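Local atomic coordinates of surface protein VspA (Borrelia turicatae, PDB entry 1YJG), a protein that is an antigenically variable outer-membrane lipoprotein, probably expressed one variant at a time so that the spirochaete evades the host immune response. Residues T42-N47 / V108-A113; A60-L65 / N87-F92; D16-V21 / A138-L143. All coordinates share one frame; numbering follows the deposited sequence.

How the contacts relate
Contacts 2 and 3 lie near the middle of the helical bundle, contact 1 at one end. Contact 1 joins the loop between strand 39-42 and helix 48-69 to the start of helix 110-117, its centre about 25 Å from that of contact 2 and about 27 Å from that of contact 3. Contact 2 pairs helices 48-69 and 76-98; contact 3 pairs helix 2-28 with helix 129-155. Their centres are about 11 Å apart, and they touch through Val61 on Val17 and the Lys64-Asp16 salt bridge. Along the chain, contact 3 encloses contact 1, which encloses contact 2, so the bundle is closed by its first and last long helices.

Contact 1: residues T42-N47 / V108-A113; sequences TDADKN and VKDADA
Asn47 turns its side chain onto Val108 and Asp110, its CB also resting 3.8 Å from CB of Ala113. The amide nitrogen ND2 of Asn47 is a double donor: it gives a bond of 2.8 Å to OD1 of Asp110, lying in the Asn47 amide plane and on the anti lone pair of that oxygen, and a second of 3.0 Å to the carbonyl O of Val108. The same carbonyl also accepts the backbone N of Asn47. Asparagine suits this buried place because its other end is an acceptor, and OD1 takes the backbone N of Gly32.

Asp45 lies side by side with Lys109. Its OD2 forms a salt bridge of 2.7 Å with NZ of Lys109, whose chain bends at chi3 and chi4 (77° and 76°) to bring the ammonium back. OD1 of Asp45 accepts the backbone N of Asp110 at 3.2 Å, just past the N-cap residue Lys109. In return the backbone N of Asp45 reaches OD1 of Asp110 from above the carboxylate plane, at 3.1 Å.

The two carboxylates bring OD1 of Asp45 within 3.8 Å of OD1 of Asp110. That repulsion is probably offset by the lysine, the amide and the backbone N-H groups, which suggests that both aspartates remain ionised where the loop meets the helix start.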
loop_
_atom_site.group_PDB
_atom_site.type_symbol
_atom_site.label_atom_id
_atom_site.label_comp_id
_atom_site.label_asym_id
_atom_site.label_seq_id
_atom_site.Cartn_x
_atom_site.Cartn_y
_atom_site.Cartn_z
ATOM N N THR A 42 4.065 9.352 -19.878
ATOM C CA THR A 42 2.848 8.917 -20.541
ATOM C C THR A 42 3.166 7.850 -21.589
ATOM O O THR A 42 4.030 8.043 -22.436
ATOM C CB THR A 42 2.149 10.109 -21.194
ATOM O OG1 THR A 42 1.756 11.054 -20.187
ATOM C CG2 THR A 42 0.831 9.699 -21.860
ATOM N N ASP A 43 2.473 6.720 -21.479
ATOM C CA ASP A 43 2.591 5.566 -22.369
ATOM C C ASP A 43 1.264 4.821 -22.167
ATOM O O ASP A 43 1.165 3.880 -21.383
ATOM C CB ASP A 43 3.803 4.715 -22.006
ATOM C CG ASP A 43 4.078 3.625 -23.024
ATOM O OD1 ASP A 43 4.303 2.468 -22.617
ATOM O OD2 ASP A 43 4.095 3.828 -24.257
ATOM N N ALA A 44 0.241 5.301 -22.866
ATOM C CA ALA A 44 -1.132 4.785 -22.797
ATOM C C ALA A 44 -1.447 3.291 -22.965
ATOM O O ALA A 44 -0.752 2.542 -23.647
ATOM C CB ALA A 44 -2.013 5.589 -23.759
ATOM N N ASP A 45 -2.558 2.922 -22.327
ATOM C CA ASP A 45 -3.144 1.581 -22.317
ATOM C C ASP A 45 -2.290 0.429 -21.761
ATOM O O ASP A 45 -1.332 0.662 -21.031
ATOM C CB ASP A 45 -3.701 1.287 -23.710
ATOM C CG ASP A 45 -4.464 2.475 -24.290
ATOM O OD1 ASP A 45 -5.055 3.259 -23.517
ATOM O OD2 ASP A 45 -4.525 2.712 -25.507
ATOM N N LYS A 46 -2.684 -0.806 -22.065
ATOM C CA LYS A 46 -1.981 -2.004 -21.598
ATOM C C LYS A 46 -1.906 -2.006 -20.057
ATOM O O LYS A 46 -0.883 -2.371 -19.469
ATOM C CB LYS A 46 -0.576 -2.109 -22.216
ATOM C CG LYS A 46 -0.501 -1.818 -23.720
ATOM C CD LYS A 46 0.578 -0.771 -24.010
ATOM C CE LYS A 46 0.716 -0.476 -25.502
ATOM N NZ LYS A 46 1.966 -1.059 -26.086
ATOM N N ASN A 47 -3.016 -1.647 -19.415
ATOM C CA ASN A 47 -3.093 -1.563 -17.951
ATOM C C ASN A 47 -3.517 -2.808 -17.173
ATOM O O ASN A 47 -3.510 -2.781 -15.946
ATOM C CB ASN A 47 -4.042 -0.421 -17.568
ATOM C CG ASN A 47 -3.548 0.920 -18.030
ATOM O OD1 ASN A 47 -2.569 1.436 -17.502
ATOM N ND2 ASN A 47 -4.218 1.497 -19.020
ATOM N N VAL A 108 -5.987 -3.145 -21.909
ATOM C CA VAL A 108 -6.963 -2.427 -21.096
ATOM C C VAL A 108 -6.650 -0.948 -21.224
ATOM O O VAL A 108 -5.625 -0.482 -20.716
ATOM C CB VAL A 108 -6.909 -2.848 -19.616
ATOM C CG1 VAL A 108 -7.894 -2.028 -18.791
ATOM C CG2 VAL A 108 -7.180 -4.340 -19.479
ATOM N N LYS A 109 -7.524 -0.223 -21.924
ATOM C CA LYS A 109 -7.361 1.212 -22.138
ATOM C C LYS A 109 -7.475 1.999 -20.835
ATOM O O LYS A 109 -8.142 1.567 -19.890
ATOM C CB LYS A 109 -8.357 1.724 -23.189
ATOM C CG LYS A 109 -7.959 1.370 -24.638
ATOM C CD LYS A 109 -8.692 2.206 -25.695
ATOM C CE LYS A 109 -8.128 3.633 -25.830
ATOM N NZ LYS A 109 -6.821 3.686 -26.575
ATOM N N ASP A 110 -6.819 3.157 -20.818
ATOM C CA ASP A 110 -6.773 4.061 -19.669
ATOM C C ASP A 110 -8.127 4.354 -19.020
ATOM O O ASP A 110 -8.260 4.271 -17.802
ATOM C CB ASP A 110 -6.095 5.392 -20.067
ATOM C CG ASP A 110 -4.584 5.257 -20.254
ATOM O OD1 ASP A 110 -4.029 4.173 -19.955
ATOM O OD2 ASP A 110 -3.870 6.178 -20.709
ATOM N N ALA A 111 -9.116 4.701 -19.836
ATOM C CA ALA A 111 -10.455 5.017 -19.342
ATOM C C ALA A 111 -11.071 3.832 -18.613
ATOM O O ALA A 111 -11.693 4.002 -17.575
ATOM C CB ALA A 111 -11.350 5.471 -20.481
ATOM N N ASP A 112 -10.895 2.632 -19.157
ATOM C CA ASP A 112 -11.441 1.426 -18.536
ATOM C C ASP A 112 -10.696 1.061 -17.242
ATOM O O ASP A 112 -11.299 0.511 -16.321
ATOM C CB ASP A 112 -11.484 0.267 -19.528
ATOM C CG ASP A 112 -12.379 0.574 -20.717
ATOM O OD1 ASP A 112 -13.600 0.724 -20.503
ATOM O OD2 ASP A 112 -11.950 0.717 -21.889
ATOM N N ALA A 113 -9.402 1.368 -17.174
ATOM C CA ALA A 113 -8.616 1.087 -15.981
ATOM C C ALA A 113 -9.144 2.008 -14.881
ATOM O O ALA A 113 -9.228 1.617 -13.736
ATOM C CB ALA A 113 -7.147 1.333 -16.218
#

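Contact 2: residues A60-L65 / N87-F92; sequences AVDTKL and NASTSF
Ser89 and Asp62 carry most of this contact, with Thr90 beside them. The two helices run nearly antiparallel, at 147° between their directions, and their axes come within 9.2 Å, closest in backbone at Asp62 and Ser89. Asp62 reaches toward the facing helix with its CG anti to the backbone N (chi1 -162°), and its carboxylate oxygen OD1 meets the hydroxyls of Ser89 and Thr90. OG of Ser89 donates to OD1 of Asp62 at 2.7 Å on the anti lone pair, the one away from OD2; the same OG is also within hydrogen-bonding reach of the backbone O of Lys86. OG1 of Thr90 lies 2.9 Å from the same OD1 of Asp62, in a hydrogen bond whose proton could instead go to that backbone O of Lys86.

Serine suits the inner position because it is small: its CB lies 4.2 Å from CG1 of Val61, and CD1 of Leu65 comes to 3.8 Å from the Ser89 OG, so apolar carbons of Val61 and Leu65 border the serine. Thr90, nearer the surface, also accepts a hydrogen from a water that bridges it to OD2 of Asp62, the two bonds being 3.1 Å from OG1 of Thr90 and 3.2 Å from OD2 of Asp62. That second oxygen forms a salt bridge with Lys86 as well, which probably helps to keep the aspartate ionised. Thus both carboxylate oxygens have partners, although the contact as a whole is buried.

On the inner side, Val61 packs on Val17 and Leu20 of helix 2-28, while Ser89 touches Leu135 of helix 129-155. A small polar cluster bordering apolar packing between consecutive antiparallel helices, 48-69 and 76-98, places this contact in an up-and-down helical bundle.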
loop_
_atom_site.group_PDB
_atom_site.type_symbol
_atom_site.label_atom_id
_atom_site.label_comp_id
_atom_site.label_asym_id
_atom_site.label_seq_id
_atom_site.Cartn_x
_atom_site.Cartn_y
_atom_site.Cartn_z
ATOM N N ALA A 60 -5.521 -8.564 -0.068
ATOM C CA ALA A 60 -4.765 -8.560 1.191
ATOM C C ALA A 60 -5.597 -7.827 2.228
ATOM O O ALA A 60 -5.650 -8.235 3.380
ATOM C CB ALA A 60 -3.410 -7.884 1.020
ATOM N N VAL A 61 -6.247 -6.743 1.802
ATOM C CA VAL A 61 -7.104 -5.952 2.675
ATOM C C VAL A 61 -8.248 -6.809 3.211
ATOM O O VAL A 61 -8.535 -6.799 4.409
ATOM C CB VAL A 61 -7.714 -4.763 1.911
ATOM C CG1 VAL A 61 -8.919 -4.201 2.657
ATOM C CG2 VAL A 61 -6.688 -3.699 1.700
ATOM N N ASP A 62 -8.891 -7.548 2.312
ATOM C CA ASP A 62 -10.010 -8.430 2.659
ATOM C C ASP A 62 -9.591 -9.498 3.687
ATOM O O ASP A 62 -10.324 -9.775 4.635
ATOM C CB ASP A 62 -10.551 -9.120 1.404
ATOM C CG ASP A 62 -11.946 -9.687 1.606
ATOM O OD1 ASP A 62 -12.928 -8.913 1.550
ATOM O OD2 ASP A 62 -12.155 -10.896 1.823
ATOM N N THR A 63 -8.412 -10.077 3.486
ATOM C CA THR A 63 -7.875 -11.101 4.372
ATOM C C THR A 63 -7.615 -10.510 5.764
ATOM O O THR A 63 -7.890 -11.153 6.764
ATOM C CB THR A 63 -6.570 -11.672 3.799
ATOM O OG1 THR A 63 -6.839 -12.344 2.563
ATOM C CG2 THR A 63 -5.982 -12.768 4.704
ATOM N N LYS A 64 -7.090 -9.288 5.812
ATOM C CA LYS A 64 -6.794 -8.610 7.075
ATOM C C LYS A 64 -8.064 -8.264 7.846
ATOM O O LYS A 64 -8.075 -8.285 9.063
ATOM C CB LYS A 64 -5.955 -7.350 6.834
ATOM C CG LYS A 64 -4.518 -7.646 6.377
ATOM C CD LYS A 64 -3.862 -6.456 5.707
ATOM C CE LYS A 64 -2.492 -6.821 5.129
ATOM N NZ LYS A 64 -1.452 -6.935 6.167
ATOM N N LEU A 65 -9.126 -7.946 7.124
ATOM C CA LEU A 65 -10.407 -7.603 7.718
ATOM C C LEU A 65 -11.058 -8.883 8.209
ATOM O O LEU A 65 -11.725 -8.873 9.233
ATOM C CB LEU A 65 -11.310 -6.881 6.700
ATOM C CG LEU A 65 -10.827 -5.488 6.317
ATOM C CD1 LEU A 65 -11.547 -4.938 5.078
ATOM C CD2 LEU A 65 -10.978 -4.539 7.483
ATOM N N ASN A 87 -17.372 -5.757 3.581
ATOM C CA ASN A 87 -18.424 -5.941 2.589
ATOM C C ASN A 87 -17.966 -5.193 1.341
ATOM O O ASN A 87 -18.165 -5.643 0.230
ATOM C CB ASN A 87 -19.775 -5.325 3.028
ATOM C CG ASN A 87 -20.522 -6.147 4.110
ATOM O OD1 ASN A 87 -20.241 -7.322 4.356
ATOM N ND2 ASN A 87 -21.498 -5.502 4.746
ATOM N N ALA A 88 -17.355 -4.030 1.538
ATOM C CA ALA A 88 -16.881 -3.214 0.428
ATOM C C ALA A 88 -15.720 -3.857 -0.337
ATOM O O ALA A 88 -15.737 -3.884 -1.564
ATOM C CB ALA A 88 -16.516 -1.803 0.904
ATOM N N SER A 89 -14.727 -4.377 0.378
ATOM C CA SER A 89 -13.578 -5.020 -0.263
ATOM C C SER A 89 -14.017 -6.302 -0.993
ATOM O O SER A 89 -13.494 -6.629 -2.054
ATOM C CB SER A 89 -12.466 -5.321 0.752
ATOM O OG SER A 89 -12.888 -6.218 1.761
ATOM N N THR A 90 -14.979 -7.020 -0.421
ATOM C CA THR A 90 -15.500 -8.243 -1.025
ATOM C C THR A 90 -16.208 -7.849 -2.325
ATOM O O THR A 90 -16.048 -8.502 -3.342
ATOM C CB THR A 90 -16.463 -8.965 -0.041
ATOM O OG1 THR A 90 -15.698 -9.704 0.920
ATOM C CG2 THR A 90 -17.283 -10.034 -0.724
ATOM N N SER A 91 -16.965 -6.756 -2.274
ATOM C CA SER A 91 -17.708 -6.227 -3.425
ATOM C C SER A 91 -16.777 -5.845 -4.564
ATOM O O SER A 91 -17.044 -6.139 -5.731
ATOM C CB SER A 91 -18.521 -5.000 -3.014
ATOM O OG SER A 91 -19.811 -5.387 -2.594
ATOM N N PHE A 92 -15.691 -5.166 -4.223
ATOM C CA PHE A 92 -14.712 -4.756 -5.219
ATOM C C PHE A 92 -14.153 -5.979 -5.944
ATOM O O PHE A 92 -14.077 -6.002 -7.168
ATOM C CB PHE A 92 -13.544 -3.995 -4.572
ATOM C CG PHE A 92 -12.448 -3.672 -5.539
ATOM C CD1 PHE A 92 -12.515 -2.519 -6.312
ATOM C CD2 PHE A 92 -11.392 -4.548 -5.730
ATOM C CE1 PHE A 92 -11.527 -2.224 -7.228
ATOM C CE2 PHE A 92 -10.399 -4.262 -6.655
ATOM C CZ PHE A 92 -10.462 -3.104 -7.399
HETATM O O HOH W 1 -14.621 -12.574 0.741
#

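Contact 3: residues D16-V21 / A138-L143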
loop_
_atom_site.group_PDB
_atom_site.type_symbol
_atom_site.label_atom_id
_atom_site.label_comp_id
_atom_site.label_asym_id
_atom_site.label_seq_id
_atom_site.Cartn_x
_atom_site.Cartn_y
_atom_site.Cartn_z
ATOM N N ASP A 16 -3.113 -0.033 9.009
ATOM C CA ASP A 16 -2.525 -0.852 7.970
ATOM C C ASP A 16 -3.490 -0.986 6.778
ATOM O O ASP A 16 -3.125 -0.711 5.643
ATOM C CB ASP A 16 -2.201 -2.213 8.567
ATOM C CG ASP A 16 -1.509 -3.134 7.605
ATOM O OD1 ASP A 16 -1.943 -4.309 7.532
ATOM O OD2 ASP A 16 -0.511 -2.788 6.919
ATOM N N VAL A 17 -4.726 -1.397 7.049
ATOM C CA VAL A 17 -5.726 -1.564 6.003
ATOM C C VAL A 17 -6.056 -0.218 5.314
ATOM O O VAL A 17 -6.234 -0.155 4.102
ATOM C CB VAL A 17 -7.009 -2.229 6.569
ATOM C CG1 VAL A 17 -8.169 -2.122 5.588
ATOM C CG2 VAL A 17 -6.736 -3.674 6.912
ATOM N N HIS A 18 -6.106 0.850 6.099
ATOM C CA HIS A 18 -6.409 2.183 5.603
ATOM C C HIS A 18 -5.374 2.612 4.579
ATOM O O HIS A 18 -5.717 3.093 3.483
ATOM C CB HIS A 18 -6.445 3.149 6.780
ATOM C CG HIS A 18 -6.838 4.547 6.423
ATOM N ND1 HIS A 18 -5.913 5.536 6.163
ATOM C CD2 HIS A 18 -8.053 5.142 6.351
ATOM C CE1 HIS A 18 -6.541 6.673 5.916
ATOM N NE2 HIS A 18 -7.840 6.461 6.030
ATOM N N THR A 19 -4.105 2.401 4.921
ATOM C CA THR A 19 -3.006 2.755 4.030
ATOM C C THR A 19 -3.104 1.964 2.720
ATOM O O THR A 19 -3.013 2.553 1.641
ATOM C CB THR A 19 -1.672 2.506 4.706
ATOM O OG1 THR A 19 -1.442 3.532 5.692
ATOM C CG2 THR A 19 -0.521 2.646 3.710
ATOM N N LEU A 20 -3.299 0.647 2.815
ATOM C CA LEU A 20 -3.419 -0.185 1.620
ATOM C C LEU A 20 -4.535 0.314 0.673
ATOM O O LEU A 20 -4.364 0.304 -0.541
ATOM C CB LEU A 20 -3.692 -1.635 1.991
ATOM C CG LEU A 20 -2.537 -2.411 2.636
ATOM C CD1 LEU A 20 -2.968 -3.832 2.902
ATOM C CD2 LEU A 20 -1.294 -2.403 1.750
ATOM N N VAL A 21 -5.662 0.736 1.243
ATOM C CA VAL A 21 -6.794 1.227 0.477
ATOM C C VAL A 21 -6.414 2.525 -0.258
ATOM O O VAL A 21 -6.679 2.667 -1.451
ATOM C CB VAL A 21 -8.046 1.420 1.376
ATOM C CG1 VAL A 21 -9.151 2.184 0.651
ATOM C CG2 VAL A 21 -8.565 0.072 1.848
ATOM N N ALA A 138 -15.820 3.620 4.101
ATOM C CA ALA A 138 -15.910 2.666 5.196
ATOM C C ALA A 138 -14.662 2.587 6.060
ATOM O O ALA A 138 -14.760 2.508 7.288
ATOM C CB ALA A 138 -16.251 1.290 4.638
ATOM N N ILE A 139 -13.490 2.587 5.426
ATOM C CA ILE A 139 -12.231 2.496 6.165
ATOM C C ILE A 139 -11.923 3.789 6.926
ATOM O O ILE A 139 -11.304 3.749 7.996
ATOM C CB ILE A 139 -11.047 2.049 5.231
ATOM C CG1 ILE A 139 -9.840 1.590 6.055
ATOM C CG2 ILE A 139 -10.629 3.164 4.272
ATOM C CD1 ILE A 139 -10.154 0.597 7.168
ATOM N N ASP A 140 -12.344 4.929 6.373
ATOM C CA ASP A 140 -12.119 6.220 7.022
ATOM C C ASP A 140 -12.868 6.186 8.332
ATOM O O ASP A 140 -12.359 6.636 9.344
ATOM C CB ASP A 140 -12.688 7.412 6.214
ATOM C CG ASP A 140 -11.816 7.831 5.043
ATOM O OD1 ASP A 140 -10.629 7.456 4.971
ATOM O OD2 ASP A 140 -12.257 8.557 4.127
ATOM N N ALA A 141 -14.089 5.651 8.306
ATOM C CA ALA A 141 -14.917 5.573 9.511
ATOM C C ALA A 141 -14.311 4.641 10.546
ATOM O O ALA A 141 -14.286 4.959 11.742
ATOM C CB ALA A 141 -16.353 5.135 9.162
ATOM N N LEU A 142 -13.817 3.488 10.103
ATOM C CA LEU A 142 -13.223 2.546 11.040
ATOM C C LEU A 142 -11.943 3.098 11.652
ATOM O O LEU A 142 -11.670 2.834 12.824
ATOM C CB LEU A 142 -12.967 1.184 10.382
ATOM C CG LEU A 142 -12.365 0.094 11.282
ATOM C CD1 LEU A 142 -13.250 -0.187 12.480
ATOM C CD2 LEU A 142 -12.146 -1.170 10.485
ATOM N N LEU A 143 -11.160 3.852 10.873
ATOM C CA LEU A 143 -9.906 4.427 11.375
ATOM C C LEU A 143 -10.227 5.480 12.429
ATOM O O LEU A 143 -9.582 5.533 13.479
ATOM C CB LEU A 143 -9.026 5.026 10.256
ATOM C CG LEU A 143 -7.664 5.611 10.699
ATOM C CD1 LEU A 143 -6.817 4.584 11.530
ATOM C CD2 LEU A 143 -6.845 6.114 9.529
#
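Helices 16-21 and 138-143 run nearly antiparallel, 152° between their directions, with axes 9.7 Å apart at closest and the backbones nearest at His18 and Ile139. His18 is the largest side chain facing across; it points at the other helix, with CG anti to the backbone N. There Leu143 covers one face of the ring: its methyl CD2 sits 3.4 Å from the centroid of the His18 ring and only 6° off the ring normal, a CH-pi contact almost exactly over the centre. At the ring's edge, NE2 of His18 donates to OD1 of Asp140 at 3.1 Å. The bond is bent, with an N-H...O angle of 142°, and the ring and carboxylate planes are well turned from one another. Together the methyl and the bond probably fix the rotation of the imidazole. OD1 of Asp140 has its stronger partner in Lys22, with which it forms a salt bridge, so His18 shares this oxygen with a positive charge.

Ile139 packs alongside the base of His18. Its CG1 lies 3.5 Å from CA of His18, its CD1 reaches CG1 of Val17 at 3.7 Å, and its CG2 meets CG1 of Val21 at 4.0 Å. A branched residue suits this place, since its two arms reach toward successive turns of the facing helix at once.

Val17 also packs on Lys64 of helix 48-69, and Leu142 turns to helix 76-98, touching Leu78 and Val85. Helix 2-28 and helix 129-155 thus pair within the bundle, while Thr19 and Asp16 form hydrogen bonds with Asp16 and Thr19 of the second subunit, respectively, placing helix 2-28 at the dimer interface.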